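Local coordinates for flagellar motor switch protein fliG (Thermotoga maritima, PDB 3AJC) that is thought to form part of the flagellar switch complex that sets the direction of motor rotation in response to chemotaxis proteins, at residues Val2-Asp10 with Val30-Val39. Sequence-based numbering, arbitrary orientation.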
loop_
_atom_site.group_PDB
_atom_site.type_symbol
_atom_site.label_atom_id
_atom_site.label_comp_id
_atom_site.label_asym_id
_atom_site.label_seq_id
_atom_site.Cartn_x
_atom_site.Cartn_y
_atom_site.Cartn_z
ATOM N N VAL A 2 19.628 -6.287 -13.927
ATOM C CA VAL A 2 18.312 -6.957 -13.584
ATOM C C VAL A 2 18.091 -6.948 -12.098
ATOM O O VAL A 2 19.052 -6.810 -11.323
ATOM C CB VAL A 2 18.280 -8.401 -14.089
ATOM C CG1 VAL A 2 17.838 -8.444 -15.526
ATOM C CG2 VAL A 2 19.604 -8.923 -13.925
ATOM N N LYS A 3 16.834 -7.127 -11.701
ATOM C CA LYS A 3 16.486 -7.083 -10.294
ATOM C C LYS A 3 16.747 -8.406 -9.555
ATOM O O LYS A 3 16.506 -9.508 -10.090
ATOM C CB LYS A 3 15.044 -6.685 -10.156
ATOM C CG LYS A 3 14.729 -6.206 -8.746
ATOM C CD LYS A 3 13.343 -5.617 -8.603
ATOM C CE LYS A 3 13.186 -4.905 -7.270
ATOM N NZ LYS A 3 11.745 -4.571 -7.162
ATOM N N PRO A 4 17.255 -8.303 -8.315
ATOM C CA PRO A 4 17.570 -9.451 -7.468
ATOM C C PRO A 4 16.329 -10.330 -7.266
ATOM O O PRO A 4 15.201 -9.819 -7.216
ATOM C CB PRO A 4 18.073 -8.795 -6.181
ATOM C CG PRO A 4 18.661 -7.479 -6.632
ATOM C CD PRO A 4 17.644 -7.035 -7.666
ATOM N N PHE A 5 16.535 -11.646 -7.191
ATOM C CA PHE A 5 15.439 -12.597 -6.970
ATOM C C PHE A 5 14.498 -12.635 -8.129
ATOM O O PHE A 5 13.431 -13.236 -8.015
ATOM C CB PHE A 5 14.668 -12.250 -5.686
ATOM C CG PHE A 5 15.531 -12.311 -4.481
ATOM C CD1 PHE A 5 15.915 -13.533 -3.961
ATOM C CD2 PHE A 5 16.091 -11.165 -3.940
ATOM C CE1 PHE A 5 16.850 -13.615 -2.943
ATOM C CE2 PHE A 5 17.040 -11.257 -2.904
ATOM C CZ PHE A 5 17.411 -12.486 -2.418
ATOM N N SER A 6 14.879 -11.991 -9.227
ATOM C CA SER A 6 14.045 -11.987 -10.398
ATOM C C SER A 6 13.798 -13.396 -10.922
ATOM O O SER A 6 12.859 -13.571 -11.685
ATOM C CB SER A 6 14.687 -11.153 -11.494
ATOM O OG SER A 6 14.545 -11.808 -12.740
ATOM N N PHE A 7 14.610 -14.387 -10.548
ATOM C CA PHE A 7 14.388 -15.739 -11.060
ATOM C C PHE A 7 13.265 -16.442 -10.283
ATOM O O PHE A 7 12.992 -17.630 -10.514
ATOM C CB PHE A 7 15.684 -16.562 -10.957
ATOM C CG PHE A 7 16.143 -16.768 -9.536
ATOM C CD1 PHE A 7 17.109 -15.945 -8.959
ATOM C CD2 PHE A 7 15.471 -17.664 -8.712
ATOM C CE1 PHE A 7 17.369 -16.001 -7.573
ATOM C CE2 PHE A 7 15.730 -17.718 -7.337
ATOM C CZ PHE A 7 16.673 -16.886 -6.775
ATOM N N VAL A 8 12.622 -15.709 -9.374
ATOM C CA VAL A 8 11.566 -16.282 -8.560
ATOM C C VAL A 8 10.299 -16.654 -9.305
ATOM O O VAL A 8 9.726 -17.699 -9.029
ATOM C CB VAL A 8 11.203 -15.358 -7.383
ATOM C CG1 VAL A 8 9.685 -15.350 -7.153
ATOM C CG2 VAL A 8 11.882 -15.862 -6.111
ATOM N N ARG A 9 9.834 -15.811 -10.221
ATOM C CA ARG A 9 8.620 -16.155 -10.946
ATOM C C ARG A 9 8.932 -17.297 -11.900
ATOM O O ARG A 9 8.032 -17.907 -12.467
ATOM C CB ARG A 9 8.058 -14.947 -11.708
ATOM C CG ARG A 9 7.091 -14.081 -10.881
ATOM C CD ARG A 9 6.003 -13.426 -11.751
ATOM N NE ARG A 9 4.974 -12.758 -10.947
ATOM C CZ ARG A 9 3.816 -12.293 -11.422
ATOM N NH1 ARG A 9 3.519 -12.419 -12.708
ATOM N NH2 ARG A 9 2.950 -11.702 -10.607
ATOM N N ASP A 10 10.220 -17.586 -12.060
ATOM C CA ASP A 10 10.670 -18.670 -12.926
ATOM C C ASP A 10 10.823 -19.958 -12.134
ATOM O O ASP A 10 10.998 -21.028 -12.716
ATOM C CB ASP A 10 12.018 -18.333 -13.572
ATOM C CG ASP A 10 11.871 -17.510 -14.824
ATOM O OD1 ASP A 10 11.098 -17.925 -15.710
ATOM O OD2 ASP A 10 12.531 -16.455 -14.925
ATOM N N VAL A 30 14.075 -10.281 3.466
ATOM C CA VAL A 30 14.849 -9.737 2.356
ATOM C C VAL A 30 14.389 -10.237 0.996
ATOM O O VAL A 30 14.236 -9.448 0.052
ATOM C CB VAL A 30 16.359 -10.062 2.506
ATOM C CG1 VAL A 30 17.082 -9.797 1.197
ATOM C CG2 VAL A 30 16.959 -9.213 3.610
ATOM N N VAL A 31 14.190 -11.544 0.885
ATOM C CA VAL A 31 13.762 -12.127 -0.379
ATOM C C VAL A 31 12.390 -11.615 -0.802
ATOM O O VAL A 31 12.194 -11.235 -1.951
ATOM C CB VAL A 31 13.691 -13.675 -0.304
ATOM C CG1 VAL A 31 13.166 -14.232 -1.636
ATOM C CG2 VAL A 31 15.063 -14.253 0.012
ATOM N N LEU A 32 11.445 -11.596 0.130
ATOM C CA LEU A 32 10.086 -11.163 -0.181
ATOM C C LEU A 32 9.979 -9.681 -0.503
ATOM O O LEU A 32 9.196 -9.288 -1.378
ATOM C CB LEU A 32 9.126 -11.495 0.973
ATOM C CG LEU A 32 8.923 -12.953 1.427
ATOM C CD1 LEU A 32 7.566 -13.097 2.120
ATOM C CD2 LEU A 32 8.967 -13.870 0.240
ATOM N N SER A 33 10.755 -8.857 0.202
ATOM C CA SER A 33 10.703 -7.418 -0.037
ATOM C C SER A 33 11.170 -7.083 -1.452
ATOM O O SER A 33 10.954 -5.968 -1.929
ATOM C CB SER A 33 11.539 -6.654 1.007
ATOM O OG SER A 33 12.916 -6.677 0.687
ATOM N N TYR A 34 11.790 -8.051 -2.127
ATOM C CA TYR A 34 12.259 -7.851 -3.501
ATOM C C TYR A 34 11.271 -8.339 -4.559
ATOM O O TYR A 34 11.453 -8.094 -5.755
ATOM C CB TYR A 34 13.596 -8.562 -3.737
ATOM C CG TYR A 34 14.807 -7.726 -3.395
ATOM C CD1 TYR A 34 15.529 -7.957 -2.225
ATOM C CD2 TYR A 34 15.216 -6.687 -4.228
ATOM C CE1 TYR A 34 16.633 -7.173 -1.890
ATOM C CE2 TYR A 34 16.314 -5.895 -3.907
ATOM C CZ TYR A 34 17.018 -6.145 -2.737
ATOM O OH TYR A 34 18.118 -5.386 -2.414
ATOM N N LEU A 35 10.224 -9.028 -4.123
ATOM C CA LEU A 35 9.243 -9.560 -5.058
ATOM C C LEU A 35 8.023 -8.670 -5.225
ATOM O O LEU A 35 7.810 -7.707 -4.480
ATOM C CB LEU A 35 8.780 -10.944 -4.594
ATOM C CG LEU A 35 9.867 -11.984 -4.327
ATOM C CD1 LEU A 35 9.243 -13.208 -3.660
ATOM C CD2 LEU A 35 10.562 -12.350 -5.642
ATOM N N ASP A 36 7.233 -8.996 -6.236
ATOM C CA ASP A 36 5.994 -8.285 -6.481
ATOM C C ASP A 36 5.173 -8.702 -5.249
ATOM O O ASP A 36 5.181 -9.874 -4.864
ATOM C CB ASP A 36 5.374 -8.799 -7.784
ATOM C CG ASP A 36 4.211 -7.955 -8.256
ATOM O OD1 ASP A 36 4.236 -6.724 -8.023
ATOM O OD2 ASP A 36 3.279 -8.521 -8.879
ATOM N N PRO A 37 4.496 -7.743 -4.593
ATOM C CA PRO A 37 3.676 -7.984 -3.400
ATOM C C PRO A 37 2.680 -9.156 -3.436
ATOM O O PRO A 37 2.596 -9.925 -2.471
ATOM C CB PRO A 37 2.989 -6.638 -3.185
ATOM C CG PRO A 37 4.047 -5.666 -3.622
ATOM C CD PRO A 37 4.532 -6.305 -4.914
ATOM N N PRO A 38 1.903 -9.302 -4.532
ATOM C CA PRO A 38 0.943 -10.425 -4.582
ATOM C C PRO A 38 1.692 -11.753 -4.485
ATOM O O PRO A 38 1.214 -12.724 -3.895
ATOM C CB PRO A 38 0.254 -10.245 -5.939
ATOM C CG PRO A 38 0.358 -8.731 -6.172
ATOM C CD PRO A 38 1.779 -8.442 -5.727
ATOM N N VAL A 39 2.883 -11.773 -5.070
ATOM C CA VAL A 39 3.725 -12.955 -5.056
ATOM C C VAL A 39 4.206 -13.154 -3.625
ATOM O O VAL A 39 4.112 -14.254 -3.074
ATOM C CB VAL A 39 4.932 -12.769 -5.997
ATOM C CG1 VAL A 39 5.867 -13.966 -5.899
ATOM C CG2 VAL A 39 4.439 -12.582 -7.428
HETATM O O HOH W 1 12.668 -9.440 -7.743
#
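F5 lays one face of its ring on V31, whose CA stands 4.1 Å from the F5 ring centroid and almost on the ring normal, a CH-pi contact. Both V31 methyls reach the same ring, CG2 at 3.5 Å from F5 CE1. Farther round, F5 CD2 meets Y34 CB at 3.6 Å, and the two aromatic planes are inclined at 36°, an oblique pair. The F5 ring is turned into this niche with CG anti to the carbonyl carbon (chi1 -61°), from the third position of a type II turn, K3 to S6. P4, just before it, sets CB over a face of the Y34 ring, offset toward the rim. With an alanine in place of F5, V31 would probably be uncovered and Y34 CB and CD1 left without their aromatic neighbour, opening a gap between turn and helix. V8 CG1 presses on L35 CD2 at 3.5 Å, closer than usual for two carbons. A water donates to both P4 O and Y34 O, bridging the backbones. The contact is looser at its exposed residues: K3, its chain extended, brings CE to the edge of the Y34 ring, and R9 NH2 faces D36 OD2 at 3.6 Å, a long salt bridge of charge alone, the oxygen lying well out of the guanidinium plane. V39 CG2 touches the edge of that same guanidinium. The N-terminal segment of this middle-domain and C-terminal-domain fragment, in the loop that leads to helix 14-21, thus lies across the turn joining helices 25-33 and 37-46; L35 also packs on I43 of helix 37-46, while Y34 touches V89 in a loop.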